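Local coordinates for rhamnose ABC transporter, periplasmic rhamnose-binding protein (Kribbella flavida, PDB 4KVF) that probably binds a carbohydrate, presumably rhamnose, outside the membrane and delivers it to an ABC transporter for uptake into the cell, at residues V168-P173 and I202-D207; E150-M155 and E183-E188; N51-V56 and A277-A282. One frame throughout, in Å; residues are numbered along the deposited sequence.

Interaction 1: V168-P173 and I202-D207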
loop_
_atom_site.group_PDB
_atom_site.type_symbol
_atom_site.label_atom_id
_atom_site.label_comp_id
_atom_site.label_asym_id
_atom_site.label_seq_id
_atom_site.Cartn_x
_atom_site.Cartn_y
_atom_site.Cartn_z
ATOM N N VAL A 168 3.697 -16.270 -12.011
ATOM C CA VAL A 168 3.674 -15.476 -10.794
ATOM C C VAL A 168 4.499 -16.184 -9.726
ATOM O O VAL A 168 4.422 -17.404 -9.587
ATOM C CB VAL A 168 2.219 -15.268 -10.300
ATOM C CG1 VAL A 168 2.179 -14.737 -8.847
ATOM C CG2 VAL A 168 1.471 -14.342 -11.260
ATOM N N LEU A 169 5.325 -15.417 -9.015
ATOM C CA LEU A 169 5.986 -15.891 -7.809
ATOM C C LEU A 169 5.332 -15.181 -6.626
ATOM O O LEU A 169 5.521 -13.982 -6.409
ATOM C CB LEU A 169 7.499 -15.617 -7.875
ATOM C CG LEU A 169 8.338 -15.920 -6.627
ATOM C CD1 LEU A 169 8.204 -17.380 -6.224
ATOM C CD2 LEU A 169 9.812 -15.582 -6.868
ATOM N N SER A 170 4.504 -15.918 -5.894
ATOM C CA SER A 170 3.686 -15.313 -4.855
ATOM C C SER A 170 4.305 -15.491 -3.476
ATOM O O SER A 170 5.462 -15.903 -3.345
ATOM C CB SER A 170 2.268 -15.899 -4.888
ATOM O OG SER A 170 1.391 -15.149 -4.057
ATOM N N ALA A 171 3.532 -15.138 -2.452
ATOM C CA ALA A 171 3.919 -15.382 -1.070
ATOM C C ALA A 171 3.462 -16.790 -0.699
ATOM O O ALA A 171 3.792 -17.740 -1.399
ATOM C CB ALA A 171 3.287 -14.328 -0.157
ATOM N N THR A 172 2.686 -16.932 0.375
ATOM C CA THR A 172 2.193 -18.250 0.772
ATOM C C THR A 172 0.922 -18.597 0.016
ATOM O O THR A 172 0.240 -17.698 -0.476
ATOM C CB THR A 172 1.842 -18.277 2.255
ATOM O OG1 THR A 172 0.815 -17.307 2.499
ATOM C CG2 THR A 172 3.067 -17.972 3.100
ATOM N N PRO A 173 0.580 -19.896 -0.059
ATOM C CA PRO A 173 -0.700 -20.277 -0.679
ATOM C C PRO A 173 -1.929 -19.577 -0.092
ATOM O O PRO A 173 -2.853 -19.256 -0.838
ATOM C CB PRO A 173 -0.767 -21.791 -0.430
ATOM C CG PRO A 173 0.681 -22.216 -0.464
ATOM C CD PRO A 173 1.430 -21.075 0.216
ATOM N N ILE A 202 1.692 -20.519 -11.120
ATOM C CA ILE A 202 1.861 -19.727 -9.915
ATOM C C ILE A 202 2.717 -20.528 -8.946
ATOM O O ILE A 202 2.365 -21.656 -8.587
ATOM C CB ILE A 202 0.504 -19.400 -9.262
ATOM C CG1 ILE A 202 -0.382 -18.625 -10.249
ATOM C CG2 ILE A 202 0.718 -18.633 -7.951
ATOM C CD1 ILE A 202 -1.802 -18.437 -9.770
ATOM N N ALA A 203 3.853 -19.960 -8.551
ATOM C CA ALA A 203 4.737 -20.586 -7.575
ATOM C C ALA A 203 4.687 -19.792 -6.273
ATOM O O ALA A 203 4.377 -18.598 -6.275
ATOM C CB ALA A 203 6.174 -20.645 -8.110
ATOM N N TYR A 204 4.992 -20.455 -5.166
ATOM C CA TYR A 204 4.921 -19.815 -3.859
ATOM C C TYR A 204 6.279 -19.745 -3.174
ATOM O O TYR A 204 6.907 -20.770 -2.920
ATOM C CB TYR A 204 3.914 -20.557 -2.980
ATOM C CG TYR A 204 2.532 -20.563 -3.580
ATOM C CD1 TYR A 204 1.678 -19.481 -3.405
ATOM C CD2 TYR A 204 2.091 -21.633 -4.350
ATOM C CE1 TYR A 204 0.412 -19.469 -3.967
ATOM C CE2 TYR A 204 0.825 -21.632 -4.917
ATOM C CZ TYR A 204 -0.009 -20.546 -4.720
ATOM O OH TYR A 204 -1.270 -20.538 -5.277
ATOM N N GLY A 205 6.721 -18.530 -2.873
ATOM C CA GLY A 205 7.990 -18.321 -2.203
ATOM C C GLY A 205 7.834 -18.086 -0.709
ATOM O O GLY A 205 8.824 -18.007 0.013
ATOM N N ASN A 206 6.585 -17.960 -0.261
ATOM C CA ASN A 206 6.258 -17.867 1.167
ATOM C C ASN A 206 6.863 -16.663 1.888
ATOM O O ASN A 206 7.094 -16.723 3.099
ATOM C CB ASN A 206 6.668 -19.148 1.906
ATOM C CG ASN A 206 5.829 -20.356 1.518
ATOM O OD1 ASN A 206 5.309 -20.443 0.407
ATOM N ND2 ASN A 206 5.704 -21.303 2.441
ATOM N N ASP A 207 7.100 -15.573 1.160
ATOM C CA ASP A 207 7.756 -14.384 1.718
ATOM C C ASP A 207 9.084 -14.707 2.399
ATOM O O ASP A 207 9.514 -14.004 3.311
ATOM C CB ASP A 207 6.835 -13.642 2.686
ATOM C CG ASP A 207 5.885 -12.710 1.980
ATOM O OD1 ASP A 207 6.124 -12.426 0.787
ATOM O OD2 ASP A 207 4.909 -12.257 2.617
HETATM O O HOH W 1 7.601 -14.951 -1.602
#
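S170 and A203 meet where strands 168-170 and 202-204 run parallel, and this ladder is the tight part of the contact. A203 N donates to V168 O at 2.8 Å and S170 N to A203 O at 2.7 Å, both almost straight. V168, I202, S170 and Y204 share one face of the sheet, L169 and A203 the other. At and beyond the strand ends two more backbone bonds follow: G205 N to S170 O, and N206 N to A171 O at 3.0 Å. A chi1 of -60° puts Y204 CG anti to its own carbonyl carbon and 3.8 Å from A171 O. P173 lies over one face of the ring, with P173 CA 4.0 Å from the Y204 centroid in a CH-pi contact. A171 O lies at the edge of the same ring, 3.4 Å from Y204 CD1. An alanine at Y204 would probably leave P173 without the aromatic face it rests on and the loop 171-173 freer to shift. The solvent side is looser: T172 CG2 touches N206 CA at 3.7 Å, and one water joins S170 O to D207 N. D207 OD1, held by T233, lies beside A171 CB. Together the segments end the two strands of a beta-alpha-beta unit; its connecting helix 176-189 packs on S170 and I202, while helix 209-222 packs on L169 and A203 from the opposite face.

Interaction 2: E150-M155 and E183-E188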
loop_
_atom_site.group_PDB
_atom_site.type_symbol
_atom_site.label_atom_id
_atom_site.label_comp_id
_atom_site.label_asym_id
_atom_site.label_seq_id
_atom_site.Cartn_x
_atom_site.Cartn_y
_atom_site.Cartn_z
ATOM N N GLU A 150 -4.321 -4.703 -12.135
ATOM C CA GLU A 150 -4.225 -4.094 -13.461
ATOM C C GLU A 150 -2.792 -3.698 -13.763
ATOM O O GLU A 150 -2.286 -3.946 -14.863
ATOM C CB GLU A 150 -5.123 -2.856 -13.577
ATOM C CG GLU A 150 -6.564 -3.167 -13.881
ATOM C CD GLU A 150 -7.432 -1.931 -13.821
ATOM O OE1 GLU A 150 -8.646 -2.040 -14.094
ATOM O OE2 GLU A 150 -6.897 -0.854 -13.487
ATOM N N SER A 151 -2.146 -3.074 -12.781
ATOM C CA SER A 151 -0.780 -2.603 -12.958
ATOM C C SER A 151 0.169 -3.766 -13.216
ATOM O O SER A 151 1.039 -3.691 -14.080
ATOM C CB SER A 151 -0.328 -1.828 -11.723
ATOM O OG SER A 151 1.051 -1.526 -11.822
ATOM N N LEU A 152 -0.016 -4.852 -12.470
ATOM C CA LEU A 152 0.843 -6.021 -12.644
ATOM C C LEU A 152 0.699 -6.585 -14.056
ATOM O O LEU A 152 1.692 -6.875 -14.727
ATOM C CB LEU A 152 0.529 -7.089 -11.578
ATOM C CG LEU A 152 0.899 -6.678 -10.142
ATOM C CD1 LEU A 152 0.322 -7.660 -9.132
ATOM C CD2 LEU A 152 2.413 -6.579 -9.973
ATOM N N VAL A 153 -0.534 -6.704 -14.540
ATOM C CA VAL A 153 -0.731 -7.231 -15.886
ATOM C C VAL A 153 -0.234 -6.264 -16.958
ATOM O O VAL A 153 0.392 -6.681 -17.928
ATOM C CB VAL A 153 -2.189 -7.653 -16.145
ATOM C CG1 VAL A 153 -2.375 -8.070 -17.605
ATOM C CG2 VAL A 153 -2.537 -8.820 -15.233
ATOM N N LYS A 154 -0.480 -4.971 -16.748
ATOM C CA LYS A 154 -0.017 -3.942 -17.686
ATOM C C LYS A 154 1.503 -3.959 -17.815
ATOM O O LYS A 154 2.032 -3.927 -18.920
ATOM C CB LYS A 154 -0.493 -2.553 -17.251
ATOM C CG LYS A 154 -0.034 -1.433 -18.175
ATOM C CD LYS A 154 -0.473 -0.061 -17.657
ATOM C CE LYS A 154 -0.293 1.024 -18.722
HETATM N N MSE A 155 2.206 -4.020 -16.686
HETATM C CA MSE A 155 3.670 -4.095 -16.720
HETATM C C MSE A 155 4.148 -5.399 -17.361
HETATM O O MSE A 155 5.072 -5.393 -18.176
HETATM C CB MSE A 155 4.261 -3.919 -15.313
HETATM C CG MSE A 155 4.039 -2.511 -14.745
HETATM SE SE MSE A 155 4.911 -2.213 -13.026
HETATM C CE MSE A 155 4.070 -3.655 -12.012
ATOM N N GLU A 183 -6.165 -12.917 -8.296
ATOM C CA GLU A 183 -7.502 -13.049 -8.866
ATOM C C GLU A 183 -7.791 -11.892 -9.822
ATOM O O GLU A 183 -8.346 -12.094 -10.895
ATOM C CB GLU A 183 -8.579 -13.152 -7.779
ATOM C CG GLU A 183 -9.992 -13.319 -8.341
ATOM C CD GLU A 183 -10.201 -14.644 -9.076
ATOM O OE1 GLU A 183 -9.553 -15.652 -8.710
ATOM O OE2 GLU A 183 -11.020 -14.675 -10.022
ATOM N N VAL A 184 -7.388 -10.681 -9.449
ATOM C CA VAL A 184 -7.562 -9.552 -10.358
ATOM C C VAL A 184 -6.733 -9.753 -11.633
ATOM O O VAL A 184 -7.226 -9.524 -12.742
ATOM C CB VAL A 184 -7.215 -8.208 -9.687
ATOM C CG1 VAL A 184 -7.289 -7.078 -10.717
ATOM C CG2 VAL A 184 -8.187 -7.952 -8.534
HETATM N N MSE A 185 -5.493 -10.211 -11.479
HETATM C CA MSE A 185 -4.657 -10.525 -12.643
HETATM C C MSE A 185 -5.355 -11.482 -13.608
HETATM O O MSE A 185 -5.336 -11.288 -14.827
HETATM C CB MSE A 185 -3.330 -11.134 -12.210
HETATM C CG MSE A 185 -2.389 -10.175 -11.526
HETATM SE SE MSE A 185 -0.671 -11.050 -11.187
HETATM C CE MSE A 185 -0.097 -11.249 -13.030
ATOM N N LYS A 186 -5.967 -12.529 -13.059
ATOM C CA LYS A 186 -6.698 -13.487 -13.887
ATOM C C LYS A 186 -7.879 -12.837 -14.612
ATOM O O LYS A 186 -8.130 -13.119 -15.783
ATOM C CB LYS A 186 -7.192 -14.669 -13.043
ATOM C CG LYS A 186 -6.091 -15.579 -12.534
ATOM C CD LYS A 186 -6.671 -16.673 -11.636
ATOM C CE LYS A 186 -5.595 -17.593 -11.096
ATOM N NZ LYS A 186 -6.177 -18.583 -10.146
ATOM N N THR A 187 -8.603 -11.966 -13.915
ATOM C CA THR A 187 -9.749 -11.314 -14.543
ATOM C C THR A 187 -9.257 -10.427 -15.677
ATOM O O THR A 187 -9.867 -10.387 -16.751
ATOM C CB THR A 187 -10.593 -10.513 -13.540
ATOM O OG1 THR A 187 -9.864 -9.353 -13.121
ATOM C CG2 THR A 187 -10.922 -11.383 -12.326
ATOM N N GLU A 188 -8.134 -9.747 -15.437
ATOM C CA GLU A 188 -7.505 -8.920 -16.467
ATOM C C GLU A 188 -7.020 -9.731 -17.665
ATOM O O GLU A 188 -7.254 -9.356 -18.817
ATOM C CB GLU A 188 -6.344 -8.120 -15.882
ATOM C CG GLU A 188 -6.763 -6.930 -15.042
ATOM C CD GLU A 188 -7.425 -5.844 -15.873
ATOM O OE1 GLU A 188 -6.753 -5.283 -16.765
ATOM O OE2 GLU A 188 -8.614 -5.561 -15.638
#
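The carboxylate of E188 carries E150 CG over one face, with E150 CG 3.4 Å from E188 CD and nearly equidistant from both oxygens. The E150 carboxylate continues past it, its plane turned 64° against that of E188, and the like-charged E150 OE1 and E188 OE2 stand 3.8 Å apart. Partners nearby probably ease this repulsion: K191 forms a salt bridge with E188 OE2, and Q146 donates to E150 OE1. The bend of E188 at chi2 (-67°) puts its CD against E150 CG, whereas E150 runs extended beyond CG. Deeper in, the contact is apolar. V153 CG2 sits against the backbone of the other helix, 3.8 Å from M185 O, and also meets E188 CB. CB, CG and CE of the selenomethionine M185 all touch V153 CG2, and M185 SE lies 4.1 Å from L152 CD1, the side chains of M185 and L152 crossing at about a right angle. No hydrogen bond spans the segments; helices 145-159 and 176-189 are held here by side-chain packing, with their local axes 8.8 Å apart and inclined at 54°. Both rest on strand 226-231, where L152 and M185 touch V230.

Interaction 3: N51-V56 and A277-A282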
loop_
_atom_site.group_PDB
_atom_site.type_symbol
_atom_site.label_atom_id
_atom_site.label_comp_id
_atom_site.label_asym_id
_atom_site.label_seq_id
_atom_site.Cartn_x
_atom_site.Cartn_y
_atom_site.Cartn_z
ATOM N N ASN A 51 10.312 0.957 12.050
ATOM C CA ASN A 51 10.848 0.294 10.863
ATOM C C ASN A 51 10.838 1.318 9.729
ATOM O O ASN A 51 10.014 2.238 9.753
ATOM C CB ASN A 51 10.034 -0.952 10.506
ATOM C CG ASN A 51 8.596 -0.639 10.195
ATOM O OD1 ASN A 51 8.269 -0.211 9.089
ATOM N ND2 ASN A 51 7.720 -0.868 11.163
ATOM N N PRO A 52 11.748 1.179 8.744
ATOM C CA PRO A 52 11.924 2.233 7.733
ATOM C C PRO A 52 10.647 2.582 6.972
ATOM O O PRO A 52 10.372 3.765 6.765
ATOM C CB PRO A 52 12.980 1.646 6.786
ATOM C CG PRO A 52 13.738 0.686 7.625
ATOM C CD PRO A 52 12.729 0.092 8.571
ATOM N N TYR A 53 9.879 1.573 6.575
ATOM C CA TYR A 53 8.627 1.797 5.859
ATOM C C TYR A 53 7.668 2.642 6.695
ATOM O O TYR A 53 7.142 3.656 6.226
ATOM C CB TYR A 53 7.983 0.457 5.476
ATOM C CG TYR A 53 6.633 0.570 4.799
ATOM C CD1 TYR A 53 5.472 0.669 5.548
ATOM C CD2 TYR A 53 6.520 0.558 3.415
ATOM C CE1 TYR A 53 4.230 0.774 4.944
ATOM C CE2 TYR A 53 5.275 0.654 2.801
ATOM C CZ TYR A 53 4.136 0.765 3.572
ATOM O OH TYR A 53 2.892 0.865 2.984
ATOM N N THR A 54 7.439 2.226 7.936
ATOM C CA THR A 54 6.502 2.933 8.808
ATOM C C THR A 54 6.952 4.367 9.103
ATOM O O THR A 54 6.133 5.290 9.146
ATOM C CB THR A 54 6.292 2.181 10.131
ATOM O OG1 THR A 54 5.600 0.955 9.873
ATOM C CG2 THR A 54 5.480 3.026 11.096
ATOM N N ASP A 55 8.254 4.550 9.295
ATOM C CA ASP A 55 8.819 5.877 9.529
ATOM C C ASP A 55 8.507 6.847 8.386
ATOM O O ASP A 55 8.136 7.997 8.630
ATOM C CB ASP A 55 10.330 5.796 9.756
ATOM C CG ASP A 55 10.690 5.232 11.120
ATOM O OD1 ASP A 55 9.773 4.997 11.940
ATOM O OD2 ASP A 55 11.900 5.040 11.372
ATOM N N VAL A 56 8.654 6.381 7.147
ATOM C CA VAL A 56 8.362 7.204 5.978
ATOM C C VAL A 56 6.872 7.503 5.924
ATOM O O VAL A 56 6.455 8.609 5.571
ATOM C CB VAL A 56 8.784 6.507 4.666
ATOM C CG1 VAL A 56 8.416 7.365 3.458
ATOM C CG2 VAL A 56 10.278 6.205 4.675
ATOM N N ALA A 277 6.146 -1.920 -9.260
ATOM C CA ALA A 277 5.190 -1.019 -8.624
ATOM C C ALA A 277 5.196 -1.130 -7.107
ATOM O O ALA A 277 5.656 -2.115 -6.544
ATOM C CB ALA A 277 3.774 -1.300 -9.149
ATOM N N LEU A 278 4.687 -0.093 -6.452
ATOM C CA LEU A 278 4.254 -0.177 -5.064
ATOM C C LEU A 278 3.440 1.087 -4.845
ATOM O O LEU A 278 2.505 1.360 -5.595
ATOM C CB LEU A 278 5.434 -0.263 -4.080
ATOM C CG LEU A 278 5.091 -0.763 -2.668
ATOM C CD1 LEU A 278 4.820 -2.283 -2.633
ATOM C CD2 LEU A 278 6.162 -0.382 -1.649
ATOM N N TRP A 279 3.830 1.876 -3.853
ATOM C CA TRP A 279 3.140 3.113 -3.516
ATOM C C TRP A 279 4.098 3.944 -2.664
ATOM O O TRP A 279 5.124 3.440 -2.219
ATOM C CB TRP A 279 1.829 2.806 -2.772
ATOM C CG TRP A 279 1.939 1.690 -1.757
ATOM C CD1 TRP A 279 2.379 1.799 -0.468
ATOM C CD2 TRP A 279 1.588 0.310 -1.948
ATOM N NE1 TRP A 279 2.336 0.569 0.152
ATOM C CE2 TRP A 279 1.859 -0.359 -0.733
ATOM C CE3 TRP A 279 1.078 -0.421 -3.022
ATOM C CZ2 TRP A 279 1.630 -1.726 -0.567
ATOM C CZ3 TRP A 279 0.852 -1.777 -2.855
ATOM C CH2 TRP A 279 1.130 -2.414 -1.636
ATOM N N ASN A 280 3.797 5.222 -2.470
ATOM C CA ASN A 280 4.641 6.064 -1.627
ATOM C C ASN A 280 4.006 6.156 -0.246
ATOM O O ASN A 280 2.981 6.820 -0.077
ATOM C CB ASN A 280 4.819 7.454 -2.251
ATOM C CG ASN A 280 5.696 8.364 -1.413
ATOM O OD1 ASN A 280 6.200 7.973 -0.351
ATOM N ND2 ASN A 280 5.911 9.586 -1.901
ATOM N N PRO A 281 4.603 5.478 0.752
ATOM C CA PRO A 281 3.946 5.404 2.060
ATOM C C PRO A 281 3.782 6.776 2.673
ATOM O O PRO A 281 2.834 6.985 3.424
ATOM C CB PRO A 281 4.930 4.580 2.907
ATOM C CG PRO A 281 5.769 3.854 1.915
ATOM C CD PRO A 281 5.899 4.785 0.751
ATOM N N ALA A 282 4.698 7.692 2.374
ATOM C CA ALA A 282 4.588 9.048 2.902
ATOM C C ALA A 282 3.276 9.697 2.473
ATOM O O ALA A 282 2.659 10.450 3.231
ATOM C CB ALA A 282 5.790 9.905 2.485
#
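Y53 overlaps the ring of P281 with one face: P281 CB stands 4.1 Å from the Y53 centroid in a CH-pi contact, offset toward the rim, and P281 CG comes 3.4 Å from Y53 CE2. A chi1 of 176° sets Y53 CG anti to the backbone N, and from there the ring reaches P281 and W279. At its far edge the hydroxyl meets W279, whose NE1 donates to Y53 OH at 2.9 Å with an N-H...O angle of 154°. The oxygen lies close to the indole plane, so the N-H is used edge-on, and the two side chains cross at about a right angle. L278 CG sits over the centre of one indole face. One helical turn on from Y53, V56 CG1 touches A282 CB at 3.8 Å, and V56 O receives a CA-H...O contact from A282 CA at 3.3 Å. Both helices start here with a side-chain cap: N51 OD1 accepts from T54 N and T54 OG1, and N280 OD1 from A282 N. Segment 277-282 leaves strand 276-278, antiparallel to strand 330-332, and enters helix 281-296, consistent with a hinge crossover between the lobes of a periplasmic binding protein. A glycerol, probably from the crystallisation liquor, lies about 5 Å from the W279 side chain and may mark a pocket in the cleft. Chemically, one directional bond joins mostly apolar packing: it probably helps fix the turn of the indole, together with L278, while P281 and A282 give Y53 and V56 an apolar surface.

From the N terminus, the chain passes first through 51-56, whose partner 277-282 follows with 220 residues between them, so interaction 3 closes the long loop that contains the other two. Inside it, segments 150-155, 168-173, 183-188 and 202-207 alternate: interaction 2 joins the first to the third and interaction 1 the second to the fourth, so the two contacts cross. They also touch, V168 CG2 packing on M185 CE. Interaction 1 pairs two strands of the four-stranded sheet, interaction 2 packs helices 145-159 and 176-189, and interaction 3 brings helix 52-67 to the start of helix 281-296. M155 and S151 meet A277, linking interactions 2 and 3.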